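Long-range contacts in HTH-type transcriptional regulator yiaJ (PDB 1YSQ), which represses the yiaKLMNOPQRS operon, which may serve the use of 2,3-diketo-L-gulonate, and is represented here by its C-terminal, IclR-type effector-binding domain: residues A[8-13]-A[178-183]; A[20-25]-A[43-48]; A[29-34]-A[144-149]; A[63-68]-A[91-96]. All coordinates share one frame; numbering follows the deposited sequence.

In the fold
The chain starts with helix 8-25, whose first turns meet the last turn of helix 162-182 in interaction 1. That contact closes the outermost loop, and the other three nest inside it. The end of helix 8-25 meets residues 43-48 in interaction 2, closing a short loop that holds strand 28-35. Interaction 3 pairs that strand with strand 146-153, so interactions 2 and 3 cross along the chain. Both reach the same antiparallel sheet, where strand 28-35 lies between strands 38-45 and 146-153. Interaction 4 nests within interaction 3 and joins the two loops flanking helices 68-75 and 79-88. Interactions 3 and 4 share a phosphate ion.

Interaction 1. Residues A[8-13]-A[178-183]; sequences LNIIHI and NELGFT
Ile13 carries most of this contact. Its CB points at helix 162-182, and its two branches part there. CG2, anti to the backbone N, lies 3.8 Å from Glu179 CB, the two side chains sliding past each other in opposite directions. CG1 takes the position anti to the carbonyl carbon (chi1 -66°), and the chain runs on extended (chi2 -175°). This carries CD1 to the second helix, 3.9 Å from Leu180 CA and 3.8 Å from Thr183 OG1, which it meets tip to tip. The two segments belong to the terminal helices of a GAF-like domain, here running at 128° with axes 10.4 Å apart. Helix 8-25 also touches strand 38-45, where Ile10 packs on Ile42. Ile10 crosses Leu180 obliquely, CD1 to CD1 at 4.1 Å. An alanine in place of Ile13 would remove both branches and would probably loosen the packing against Glu179, Leu180 and Thr183. Thr183 OG1 donates to Leu180 O at 3.0 Å, on a lone pair in the carbonyl plane, so its polar tip is satisfied within its own segment. Glu179 OE1 is hydrogen-bonded to His17 NE2 of helix 8-25.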
loop_
_atom_site.group_PDB
_atom_site.type_symbol
_atom_site.label_atom_id
_atom_site.label_comp_id
_atom_site.label_asym_id
_atom_site.label_seq_id
_atom_site.Cartn_x
_atom_site.Cartn_y
_atom_site.Cartn_z
ATOM N N LEU A 8 -11.194 14.299 -2.633
ATOM C CA LEU A 8 -11.826 15.037 -1.536
ATOM C C LEU A 8 -12.824 14.191 -0.745
ATOM O O LEU A 8 -12.730 14.097 0.488
ATOM C CB LEU A 8 -12.527 16.294 -2.070
ATOM C CG LEU A 8 -11.680 17.344 -2.791
ATOM C CD1 LEU A 8 -12.590 18.285 -3.593
ATOM C CD2 LEU A 8 -10.791 18.125 -1.810
ATOM N N ASN A 9 -13.785 13.603 -1.461
ATOM C CA ASN A 9 -14.818 12.773 -0.849
ATOM C C ASN A 9 -14.229 11.581 -0.096
ATOM O O ASN A 9 -14.602 11.334 1.044
ATOM C CB ASN A 9 -15.841 12.289 -1.891
ATOM C CG ASN A 9 -16.555 13.437 -2.595
ATOM O OD1 ASN A 9 -16.518 14.593 -2.141
ATOM N ND2 ASN A 9 -17.211 13.125 -3.720
ATOM N N ILE A 10 -13.307 10.854 -0.730
ATOM C CA ILE A 10 -12.684 9.708 -0.062
ATOM C C ILE A 10 -11.800 10.131 1.133
ATOM O O ILE A 10 -11.793 9.460 2.167
ATOM C CB ILE A 10 -11.945 8.750 -1.061
ATOM C CG1 ILE A 10 -11.565 7.428 -0.374
ATOM C CG2 ILE A 10 -10.697 9.416 -1.680
ATOM C CD1 ILE A 10 -12.746 6.526 -0.029
ATOM N N ILE A 11 -11.086 11.241 1.013
ATOM C CA ILE A 11 -10.275 11.698 2.151
ATOM C C ILE A 11 -11.178 12.097 3.333
ATOM O O ILE A 11 -10.882 11.771 4.489
ATOM C CB ILE A 11 -9.257 12.789 1.733
ATOM C CG1 ILE A 11 -8.139 12.132 0.905
ATOM C CG2 ILE A 11 -8.623 13.446 2.961
ATOM C CD1 ILE A 11 -7.377 13.082 -0.003
ATOM N N HIS A 12 -12.318 12.726 3.031
ATOM C CA HIS A 12 -13.301 13.052 4.068
ATOM C C HIS A 12 -13.801 11.823 4.843
ATOM O O HIS A 12 -13.890 11.845 6.075
ATOM C CB HIS A 12 -14.489 13.848 3.503
ATOM C CG HIS A 12 -15.369 14.416 4.573
ATOM N ND1 HIS A 12 -14.987 15.484 5.359
ATOM C CD2 HIS A 12 -16.584 14.024 5.031
ATOM C CE1 HIS A 12 -15.941 15.741 6.238
ATOM N NE2 HIS A 12 -16.922 14.871 6.060
ATOM N N ILE A 13 -14.129 10.764 4.114
ATOM C CA ILE A 13 -14.485 9.477 4.702
ATOM C C ILE A 13 -13.312 8.872 5.479
ATOM O O ILE A 13 -13.479 8.420 6.620
ATOM C CB ILE A 13 -14.918 8.488 3.579
ATOM C CG1 ILE A 13 -16.218 8.949 2.912
ATOM C CG2 ILE A 13 -15.029 7.017 4.119
ATOM C CD1 ILE A 13 -16.757 7.963 1.874
ATOM N N ASN A 178 -16.407 0.097 4.206
ATOM C CA ASN A 178 -17.792 -0.018 4.667
ATOM C C ASN A 178 -18.517 1.319 4.570
ATOM O O ASN A 178 -19.639 1.383 4.077
ATOM C CB ASN A 178 -17.845 -0.572 6.102
ATOM C CG ASN A 178 -17.545 -2.064 6.163
ATOM O OD1 ASN A 178 -17.613 -2.764 5.143
ATOM N ND2 ASN A 178 -17.208 -2.562 7.360
ATOM N N GLU A 179 -17.855 2.381 5.022
ATOM C CA GLU A 179 -18.391 3.736 4.922
ATOM C C GLU A 179 -18.522 4.228 3.482
ATOM O O GLU A 179 -19.490 4.906 3.150
ATOM C CB GLU A 179 -17.545 4.712 5.732
ATOM C CG GLU A 179 -17.937 4.743 7.200
ATOM C CD GLU A 179 -16.988 5.556 8.060
ATOM O OE1 GLU A 179 -16.731 5.115 9.203
ATOM O OE2 GLU A 179 -16.514 6.625 7.608
ATOM N N LEU A 180 -17.559 3.892 2.630
ATOM C CA LEU A 180 -17.643 4.267 1.215
ATOM C C LEU A 180 -18.859 3.580 0.587
ATOM O O LEU A 180 -19.670 4.226 -0.086
ATOM C CB LEU A 180 -16.348 3.922 0.469
ATOM C CG LEU A 180 -16.317 4.024 -1.063
ATOM C CD1 LEU A 180 -16.416 5.481 -1.561
ATOM C CD2 LEU A 180 -15.079 3.331 -1.637
ATOM N N GLY A 181 -18.988 2.281 0.860
ATOM C CA GLY A 181 -20.107 1.472 0.405
ATOM C C GLY A 181 -21.463 2.064 0.734
ATOM O O GLY A 181 -22.343 2.098 -0.125
ATOM N N PHE A 182 -21.623 2.535 1.970
ATOM C CA PHE A 182 -22.872 3.161 2.413
ATOM C C PHE A 182 -23.207 4.385 1.557
ATOM O O PHE A 182 -24.352 4.566 1.146
ATOM C CB PHE A 182 -22.820 3.550 3.900
ATOM C CG PHE A 182 -22.648 2.382 4.851
ATOM C CD1 PHE A 182 -22.902 1.066 4.446
ATOM C CD2 PHE A 182 -22.229 2.603 6.166
ATOM C CE1 PHE A 182 -22.732 -0.013 5.338
ATOM C CE2 PHE A 182 -22.059 1.535 7.064
ATOM C CZ PHE A 182 -22.310 0.228 6.647
ATOM N N THR A 183 -22.206 5.213 1.275
ATOM C CA THR A 183 -22.411 6.399 0.444
ATOM C C THR A 183 -22.385 6.027 -1.037
ATOM O O THR A 183 -23.232 6.481 -1.809
ATOM C CB THR A 183 -21.376 7.521 0.763
ATOM O OG1 THR A 183 -20.098 7.190 0.203
ATOM C CG2 THR A 183 -21.099 7.614 2.267
#

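Interaction 2. Residues A[20-25]-A[43-48]; sequences ALNIAT and YKLEPT
The flat carboxamide of Asn22 sits between two side chains. Over one face lies Leu45 CB, 3.8 Å from Asn22 CG. On the other side of the plane, set off toward the oxygen, Thr48 CG2 comes within 3.8 Å of Asn22 OD1. From the nitrogen end, ND2 donates to Glu46 O at 3.0 Å, with an N-H...O angle of 146°. The bond is bent: the acceptor is tilted 25° from the amide plane, and the donor stands above the plane of the carbonyl. CG is anti to the backbone N (chi1 176°), which carries the amide from helix 8-25 across to residues 45-48. Closer to the helix, Asn22 CB packs on Leu45 CD1 at 3.7 Å. Ile23 CD1 meets Thr48 CG2 at about a right angle. A water lies 2.6 Å from Thr48 OG1 and donates to Ile23 O at 2.8 Å, so it bridges helix and loop at the outer side. The contact joins the end of helix 8-25 to the end of strand 38-45 in the GAF-like fold, and the backbone of Thr48 also bonds to Gly26. Asn22 ND2 has a second acceptor, Glu27 O, just past the helix. Two carbonyls therefore grip one buried amide nitrogen. This fixes the turn of the amide, since a flipped group would probably set its oxygen against both carbonyls.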
loop_
_atom_site.group_PDB
_atom_site.type_symbol
_atom_site.label_atom_id
_atom_site.label_comp_id
_atom_site.label_asym_id
_atom_site.label_seq_id
_atom_site.Cartn_x
_atom_site.Cartn_y
_atom_site.Cartn_z
ATOM N N ALA A 20 -6.648 7.804 13.358
ATOM C CA ALA A 20 -6.751 6.815 14.430
ATOM C C ALA A 20 -5.651 5.766 14.333
ATOM O O ALA A 20 -5.032 5.413 15.337
ATOM C CB ALA A 20 -8.137 6.146 14.411
ATOM N N LEU A 21 -5.414 5.248 13.133
ATOM C CA LEU A 21 -4.400 4.200 12.961
ATOM C C LEU A 21 -2.990 4.756 13.190
ATOM O O LEU A 21 -2.128 4.080 13.763
ATOM C CB LEU A 21 -4.526 3.558 11.580
ATOM C CG LEU A 21 -3.510 2.483 11.168
ATOM C CD1 LEU A 21 -3.711 1.209 12.005
ATOM C CD2 LEU A 21 -3.666 2.200 9.671
ATOM N N ASN A 22 -2.776 5.992 12.734
ATOM C CA ASN A 22 -1.529 6.724 12.962
ATOM C C ASN A 22 -1.243 6.836 14.469
ATOM O O ASN A 22 -0.133 6.543 14.922
ATOM C CB ASN A 22 -1.641 8.095 12.272
ATOM C CG ASN A 22 -0.440 9.012 12.512
ATOM O OD1 ASN A 22 -0.624 10.148 12.940
ATOM N ND2 ASN A 22 0.771 8.547 12.192
ATOM N N ILE A 23 -2.244 7.248 15.240
ATOM C CA ILE A 23 -2.097 7.336 16.701
ATOM C C ILE A 23 -1.874 5.971 17.347
ATOM O O ILE A 23 -1.006 5.823 18.213
ATOM C CB ILE A 23 -3.321 8.069 17.347
ATOM C CG1 ILE A 23 -3.474 9.502 16.800
ATOM C CG2 ILE A 23 -3.251 8.045 18.903
ATOM C CD1 ILE A 23 -2.238 10.390 16.938
ATOM N N ALA A 24 -2.641 4.973 16.914
ATOM C CA ALA A 24 -2.563 3.635 17.519
ATOM C C ALA A 24 -1.207 2.966 17.303
ATOM O O ALA A 24 -0.646 2.394 18.239
ATOM C CB ALA A 24 -3.687 2.752 16.987
ATOM N N THR A 25 -0.665 3.054 16.085
ATOM C CA THR A 25 0.616 2.417 15.771
ATOM C C THR A 25 1.845 3.304 15.989
ATOM O O THR A 25 2.961 2.789 16.120
ATOM C CB THR A 25 0.645 1.930 14.307
ATOM O OG1 THR A 25 0.577 3.074 13.422
ATOM C CG2 THR A 25 -0.598 1.066 13.994
ATOM N N TYR A 43 -2.755 10.976 0.386
ATOM C CA TYR A 43 -2.849 11.346 1.784
ATOM C C TYR A 43 -1.736 10.627 2.531
ATOM O O TYR A 43 -1.458 9.445 2.279
ATOM C CB TYR A 43 -4.237 10.948 2.278
ATOM C CG TYR A 43 -4.553 11.170 3.726
ATOM C CD1 TYR A 43 -5.401 12.196 4.114
ATOM C CD2 TYR A 43 -4.071 10.304 4.708
ATOM C CE1 TYR A 43 -5.740 12.382 5.449
ATOM C CE2 TYR A 43 -4.404 10.482 6.036
ATOM C CZ TYR A 43 -5.242 11.518 6.398
ATOM O OH TYR A 43 -5.590 11.685 7.720
ATOM N N LYS A 44 -1.068 11.353 3.415
ATOM C CA LYS A 44 0.023 10.781 4.207
ATOM C C LYS A 44 0.093 11.414 5.602
ATOM O O LYS A 44 -0.009 12.628 5.735
ATOM C CB LYS A 44 1.381 10.942 3.489
ATOM C CG LYS A 44 2.529 10.201 4.182
ATOM C CD LYS A 44 3.902 10.665 3.703
ATOM C CE LYS A 44 5.019 9.849 4.396
ATOM N NZ LYS A 44 6.398 10.506 4.272
ATOM N N LEU A 45 0.266 10.573 6.621
ATOM C CA LEU A 45 0.552 11.030 7.984
ATOM C C LEU A 45 1.937 10.581 8.394
ATOM O O LEU A 45 2.274 9.398 8.325
ATOM C CB LEU A 45 -0.490 10.500 8.998
ATOM C CG LEU A 45 -1.941 10.890 8.675
ATOM C CD1 LEU A 45 -2.925 10.106 9.503
ATOM C CD2 LEU A 45 -2.180 12.412 8.839
ATOM N N GLU A 46 2.744 11.536 8.840
ATOM C CA GLU A 46 4.060 11.238 9.372
ATOM C C GLU A 46 3.937 10.460 10.685
ATOM O O GLU A 46 2.895 10.531 11.330
ATOM C CB GLU A 46 4.835 12.551 9.585
ATOM C CG GLU A 46 5.221 13.274 8.291
ATOM C CD GLU A 46 6.077 12.422 7.344
ATOM O OE1 GLU A 46 6.894 11.611 7.822
ATOM O OE2 GLU A 46 5.947 12.576 6.108
ATOM N N PRO A 47 4.974 9.724 11.088
ATOM C CA PRO A 47 4.921 8.976 12.350
ATOM C C PRO A 47 4.803 9.917 13.565
ATOM O O PRO A 47 5.181 11.097 13.469
ATOM C CB PRO A 47 6.257 8.223 12.370
ATOM C CG PRO A 47 7.186 9.073 11.524
ATOM C CD PRO A 47 6.281 9.562 10.407
ATOM N N THR A 48 4.259 9.408 14.669
ATOM C CA THR A 48 4.254 10.163 15.922
ATOM C C THR A 48 5.462 9.715 16.730
ATOM O O THR A 48 6.493 10.377 16.715
ATOM C CB THR A 48 2.946 9.971 16.724
ATOM O OG1 THR A 48 2.684 8.575 16.899
ATOM C CG2 THR A 48 1.741 10.456 15.938
HETATM O O HOH W 1 1.057 7.593 18.731
#

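Interaction 3. Residues A[29-34]-A[144-149]; sequences INFSSR and VPYAVS. With PO4 (phosphate ion), chain D; PO4 (phosphate ion), chain B.
Phe31 CG is anti to the backbone N (chi1 -175°), while Tyr146 CG is anti to the carbonyl carbon (chi1 -51°). These torsions bring the rings together on one face of the sheet. The planes are 22° apart, but the rings barely overlap, with centroids 5.7 Å apart. Phe31 CZ rests on Tyr146 CB at 3.7 Å. Val148 CG2 meets the edge of the Phe31 ring. Five backbone hydrogen bonds join the strands. Asn30 pairs with Ser149 and Ser32 with Ala147, each through two bonds. Arg34 N to Pro145 O, at 3.2 Å, closes the ladder. This pairing joins neighbouring strands 28-35 and 146-153 in the antiparallel sheet of the GAF-like domain, with helix 8-25 packed on Ile29 and Phe31. Helix 68-75 covers the face of Ser32 and Ser149. There Ser149 OG lies 2.9 Å from both Asn30 OD1 and O3 of a phosphate, which Met69 N also binds. Asn30 OD1 also accepts from Ser151 OG. A second phosphate takes a bond from Val144 N at 3.0 Å and a weak one from Arg34 NH1, whose NE bonds to Asp36 O. Its O1 is 2.5 Å from Val144 O, so this phosphate is probably protonated and donates there.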
loop_
_atom_site.group_PDB
_atom_site.type_symbol
_atom_site.label_atom_id
_atom_site.label_comp_id
_atom_site.label_asym_id
_atom_site.label_seq_id
_atom_site.Cartn_x
_atom_site.Cartn_y
_atom_site.Cartn_z
ATOM N N ILE A 29 1.374 6.547 8.008
ATOM C CA ILE A 29 0.195 5.997 7.348
ATOM C C ILE A 29 0.104 6.595 5.956
ATOM O O ILE A 29 0.134 7.813 5.806
ATOM C CB ILE A 29 -1.116 6.277 8.162
ATOM C CG1 ILE A 29 -0.991 5.828 9.633
ATOM C CG2 ILE A 29 -2.360 5.658 7.469
ATOM C CD1 ILE A 29 -0.558 4.369 9.883
ATOM N N ASN A 30 0.002 5.727 4.945
ATOM C CA ASN A 30 -0.114 6.129 3.536
ATOM C C ASN A 30 -1.469 5.715 3.009
ATOM O O ASN A 30 -1.976 4.638 3.349
ATOM C CB ASN A 30 0.937 5.408 2.670
ATOM C CG ASN A 30 2.331 5.472 3.265
ATOM O OD1 ASN A 30 2.868 4.477 3.767
ATOM N ND2 ASN A 30 2.918 6.643 3.221
ATOM N N PHE A 31 -2.030 6.551 2.145
ATOM C CA PHE A 31 -3.319 6.245 1.522
ATOM C C PHE A 31 -3.236 6.642 0.059
ATOM O O PHE A 31 -2.980 7.806 -0.266
ATOM C CB PHE A 31 -4.430 7.017 2.237
ATOM C CG PHE A 31 -5.815 6.683 1.768
ATOM C CD1 PHE A 31 -6.326 5.391 1.897
ATOM C CD2 PHE A 31 -6.633 7.665 1.235
ATOM C CE1 PHE A 31 -7.632 5.080 1.462
ATOM C CE2 PHE A 31 -7.946 7.353 0.809
ATOM C CZ PHE A 31 -8.430 6.063 0.921
ATOM N N SER A 32 -3.421 5.661 -0.819
ATOM C CA SER A 32 -3.292 5.902 -2.246
ATOM C C SER A 32 -4.565 5.572 -3.015
ATOM O O SER A 32 -5.449 4.872 -2.496
ATOM C CB SER A 32 -2.120 5.092 -2.815
ATOM O OG SER A 32 -2.497 3.718 -2.941
ATOM N N SER A 33 -4.641 6.098 -4.243
ATOM C CA SER A 33 -5.608 5.662 -5.245
ATOM C C SER A 33 -4.809 5.031 -6.377
ATOM O O SER A 33 -3.585 5.201 -6.464
ATOM C CB SER A 33 -6.435 6.845 -5.773
ATOM O OG SER A 33 -5.573 7.803 -6.391
ATOM N N ARG A 34 -5.484 4.260 -7.220
ATOM C CA ARG A 34 -4.858 3.753 -8.427
ATOM C C ARG A 34 -5.098 4.689 -9.601
ATOM O O ARG A 34 -6.213 5.134 -9.828
ATOM C CB ARG A 34 -5.380 2.353 -8.777
ATOM C CG ARG A 34 -4.456 1.633 -9.757
ATOM C CD ARG A 34 -5.109 0.519 -10.534
ATOM N NE ARG A 34 -4.142 -0.040 -11.474
ATOM C CZ ARG A 34 -4.109 -1.307 -11.868
ATOM N NH1 ARG A 34 -4.998 -2.185 -11.405
ATOM N NH2 ARG A 34 -3.173 -1.701 -12.720
ATOM N N VAL A 144 -10.774 -2.543 -6.294
ATOM C CA VAL A 144 -9.852 -1.914 -5.348
ATOM C C VAL A 144 -9.429 -0.508 -5.846
ATOM O O VAL A 144 -8.408 -0.352 -6.516
ATOM C CB VAL A 144 -8.595 -2.808 -5.115
ATOM C CG1 VAL A 144 -7.674 -2.193 -4.035
ATOM C CG2 VAL A 144 -9.003 -4.253 -4.731
ATOM N N PRO A 145 -10.248 0.498 -5.578
ATOM C CA PRO A 145 -9.920 1.868 -5.994
ATOM C C PRO A 145 -8.822 2.539 -5.146
ATOM O O PRO A 145 -8.152 3.452 -5.645
ATOM C CB PRO A 145 -11.274 2.594 -5.856
ATOM C CG PRO A 145 -11.943 1.876 -4.726
ATOM C CD PRO A 145 -11.586 0.416 -4.957
ATOM N N TYR A 146 -8.641 2.091 -3.901
ATOM C CA TYR A 146 -7.744 2.748 -2.931
ATOM C C TYR A 146 -7.060 1.670 -2.106
ATOM O O TYR A 146 -7.508 0.525 -2.076
ATOM C CB TYR A 146 -8.496 3.685 -1.967
ATOM C CG TYR A 146 -9.386 4.671 -2.663
ATOM C CD1 TYR A 146 -8.856 5.804 -3.283
ATOM C CD2 TYR A 146 -10.757 4.457 -2.738
ATOM C CE1 TYR A 146 -9.675 6.694 -3.959
ATOM C CE2 TYR A 146 -11.580 5.353 -3.405
ATOM C CZ TYR A 146 -11.033 6.454 -4.006
ATOM O OH TYR A 146 -11.855 7.326 -4.656
ATOM N N ALA A 147 -5.990 2.056 -1.422
ATOM C CA ALA A 147 -5.252 1.124 -0.583
ATOM C C ALA A 147 -4.603 1.907 0.552
ATOM O O ALA A 147 -4.372 3.118 0.439
ATOM C CB ALA A 147 -4.199 0.379 -1.423
ATOM N N VAL A 148 -4.311 1.212 1.645
ATOM C CA VAL A 148 -3.721 1.849 2.817
ATOM C C VAL A 148 -2.442 1.097 3.153
ATOM O O VAL A 148 -2.401 -0.124 3.029
ATOM C CB VAL A 148 -4.649 1.741 4.063
ATOM C CG1 VAL A 148 -4.081 2.529 5.270
ATOM C CG2 VAL A 148 -6.070 2.191 3.757
ATOM N N SER A 149 -1.409 1.812 3.609
ATOM C CA SER A 149 -0.202 1.126 4.058
ATOM C C SER A 149 0.425 1.750 5.294
ATOM O O SER A 149 0.167 2.917 5.607
ATOM C CB SER A 149 0.811 1.000 2.900
ATOM O OG SER A 149 1.482 2.224 2.648
HETATM P P PO4 D . -7.857 -2.703 -9.202
HETATM O O1 PO4 D . -7.245 -1.580 -8.390
HETATM O O2 PO4 D . -7.188 -4.020 -8.849
HETATM O O3 PO4 D . -9.349 -2.770 -8.943
HETATM O O4 PO4 D . -7.566 -2.391 -10.654
HETATM P P PO4 B . 3.857 1.527 -0.465
HETATM O O1 PO4 B . 5.045 0.549 -0.506
HETATM O O2 PO4 B . 2.567 0.867 -0.833
HETATM O O3 PO4 B . 3.728 2.199 0.890
HETATM O O4 PO4 B . 4.168 2.593 -1.504
HETATM O O HOH W 2 -8.660 4.492 -7.932
#

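Interaction 4. Residues A[63-68]-A[91-96]; sequences PLYCSA and HEIQPL. With PO4 (phosphate ion), chain B.
Ring packing comes first. Ile93 CA lies over one face of the Tyr65 ring in a CH-pi contact, 4.1 Å from the centroid and 21° off the normal. The opposite face carries Cys66 CB, so the ring is sandwiched between its own neighbour and the second loop. The ring takes the crowded first torsion (chi1 83°), and its side chain and that of Ile93 slide past each other in opposite directions. Apolar contacts add Ile93 CG2 on Tyr65 CD1 at 3.9 Å and Leu96 CD1 on Cys66 SG at 4.0 Å. The polar contacts gather at the tip of the ring. Tyr65 OH lies 3.1 Å from Gln94 O, which sits at the ring edge, and 3.3 Å from Glu92 O. Leucine replacing Tyr65 would lack the hydroxyl and the flat face, and would probably weaken the hold on residues 92-94. Within the second loop Gln94 NE2 donates to His91 O at 2.8 Å, and Pro95 centres an inverse gamma turn. A phosphate, probably from the crystallisation liquor, takes a bond from Ala68 N to O1 at 3.0 Å. Ser67 is the N-cap of helix 68-75, its OG bonded to Gly70 N. Segment 63-68 runs from the end of strand 61-63 into this helix, while Ile93 also packs on Tyr85 and Trp86 of helix 79-88.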
loop_
_atom_site.group_PDB
_atom_site.type_symbol
_atom_site.label_atom_id
_atom_site.label_comp_id
_atom_site.label_asym_id
_atom_site.label_seq_id
_atom_site.Cartn_x
_atom_site.Cartn_y
_atom_site.Cartn_z
ATOM N N PRO A 63 5.473 3.636 -8.728
ATOM C CA PRO A 63 5.315 2.555 -9.735
ATOM C C PRO A 63 4.699 1.289 -9.123
ATOM O O PRO A 63 4.970 0.966 -7.958
ATOM C CB PRO A 63 6.749 2.244 -10.190
ATOM C CG PRO A 63 7.565 3.437 -9.776
ATOM C CD PRO A 63 6.899 3.960 -8.514
ATOM N N LEU A 64 3.865 0.597 -9.882
ATOM C CA LEU A 64 3.150 -0.566 -9.337
ATOM C C LEU A 64 4.070 -1.674 -8.816
ATOM O O LEU A 64 3.768 -2.287 -7.789
ATOM C CB LEU A 64 2.179 -1.148 -10.372
ATOM C CG LEU A 64 1.026 -0.231 -10.856
ATOM C CD1 LEU A 64 0.120 -1.002 -11.811
ATOM C CD2 LEU A 64 0.218 0.380 -9.732
ATOM N N TYR A 65 5.183 -1.921 -9.518
ATOM C CA TYR A 65 6.002 -3.119 -9.272
ATOM C C TYR A 65 6.799 -3.085 -7.959
ATOM O O TYR A 65 7.192 -4.131 -7.457
ATOM C CB TYR A 65 6.950 -3.389 -10.456
ATOM C CG TYR A 65 8.219 -2.565 -10.403
ATOM C CD1 TYR A 65 9.422 -3.122 -9.946
ATOM C CD2 TYR A 65 8.209 -1.221 -10.788
ATOM C CE1 TYR A 65 10.592 -2.358 -9.862
ATOM C CE2 TYR A 65 9.368 -0.444 -10.726
ATOM C CZ TYR A 65 10.556 -1.021 -10.253
ATOM O OH TYR A 65 11.704 -0.256 -10.208
ATOM N N CYS A 66 7.048 -1.885 -7.423
ATOM C CA CYS A 66 7.894 -1.727 -6.226
ATOM C C CYS A 66 7.140 -1.083 -5.048
ATOM O O CYS A 66 7.735 -0.780 -4.021
ATOM C CB CYS A 66 9.182 -0.935 -6.570
ATOM S SG CYS A 66 8.844 0.693 -7.275
ATOM N N SER A 67 5.831 -0.891 -5.214
ATOM C CA SER A 67 4.951 -0.311 -4.197
ATOM C C SER A 67 4.074 -1.426 -3.653
ATOM O O SER A 67 3.424 -2.136 -4.430
ATOM C CB SER A 67 4.076 0.789 -4.815
ATOM O OG SER A 67 2.959 1.140 -4.010
ATOM N N ALA A 68 4.033 -1.578 -2.330
ATOM C CA ALA A 68 3.140 -2.583 -1.726
ATOM C C ALA A 68 1.672 -2.356 -2.128
ATOM O O ALA A 68 0.967 -3.300 -2.521
ATOM C CB ALA A 68 3.301 -2.628 -0.196
ATOM N N HIS A 91 12.054 -0.465 -19.186
ATOM C CA HIS A 91 13.039 0.519 -18.768
ATOM C C HIS A 91 12.823 0.959 -17.320
ATOM O O HIS A 91 13.777 1.185 -16.573
ATOM C CB HIS A 91 12.977 1.718 -19.709
ATOM C CG HIS A 91 13.966 2.787 -19.386
ATOM N ND1 HIS A 91 13.601 3.975 -18.792
ATOM C CD2 HIS A 91 15.309 2.845 -19.564
ATOM C CE1 HIS A 91 14.678 4.723 -18.621
ATOM N NE2 HIS A 91 15.726 4.060 -19.080
ATOM N N GLU A 92 11.558 1.067 -16.932
ATOM C CA GLU A 92 11.178 1.551 -15.607
ATOM C C GLU A 92 11.342 0.494 -14.508
ATOM O O GLU A 92 11.573 0.846 -13.349
ATOM C CB GLU A 92 9.743 2.085 -15.637
ATOM C CG GLU A 92 9.545 3.222 -16.637
ATOM C CD GLU A 92 8.928 2.784 -17.956
ATOM O OE1 GLU A 92 9.537 1.962 -18.681
ATOM O OE2 GLU A 92 7.820 3.277 -18.273
ATOM N N ILE A 93 11.217 -0.788 -14.864
ATOM C CA ILE A 93 11.410 -1.873 -13.890
ATOM C C ILE A 93 12.904 -2.111 -13.640
ATOM O O ILE A 93 13.608 -2.688 -14.461
ATOM C CB ILE A 93 10.685 -3.187 -14.316
ATOM C CG1 ILE A 93 9.162 -2.972 -14.407
ATOM C CG2 ILE A 93 11.015 -4.332 -13.342
ATOM C CD1 ILE A 93 8.454 -3.878 -15.407
ATOM N N GLN A 94 13.376 -1.663 -12.486
ATOM C CA GLN A 94 14.804 -1.663 -12.178
ATOM C C GLN A 94 15.054 -2.210 -10.777
ATOM O O GLN A 94 14.216 -2.028 -9.883
ATOM C CB GLN A 94 15.373 -0.239 -12.306
ATOM C CG GLN A 94 15.374 0.327 -13.743
ATOM C CD GLN A 94 16.331 -0.405 -14.681
ATOM O OE1 GLN A 94 17.397 -0.846 -14.263
ATOM N NE2 GLN A 94 15.946 -0.534 -15.948
ATOM N N PRO A 95 16.195 -2.867 -10.582
ATOM C CA PRO A 95 16.534 -3.454 -9.281
ATOM C C PRO A 95 16.972 -2.402 -8.278
ATOM O O PRO A 95 18.178 -2.178 -8.101
ATOM C CB PRO A 95 17.692 -4.402 -9.614
ATOM C CG PRO A 95 18.358 -3.772 -10.818
ATOM C CD PRO A 95 17.250 -3.107 -11.589
ATOM N N LEU A 96 16.005 -1.786 -7.609
ATOM C CA LEU A 96 16.283 -0.744 -6.625
ATOM C C LEU A 96 17.095 -1.280 -5.450
ATOM O O LEU A 96 18.015 -0.610 -4.953
ATOM C CB LEU A 96 14.974 -0.097 -6.140
ATOM C CG LEU A 96 14.020 0.438 -7.219
ATOM C CD1 LEU A 96 12.790 1.044 -6.564
ATOM C CD2 LEU A 96 14.693 1.449 -8.144
HETATM P P PO4 B . 3.857 1.527 -0.465
HETATM O O1 PO4 B . 5.045 0.549 -0.506
HETATM O O2 PO4 B . 2.567 0.867 -0.833
HETATM O O3 PO4 B . 3.728 2.199 0.890
HETATM O O4 PO4 B . 4.168 2.593 -1.504
#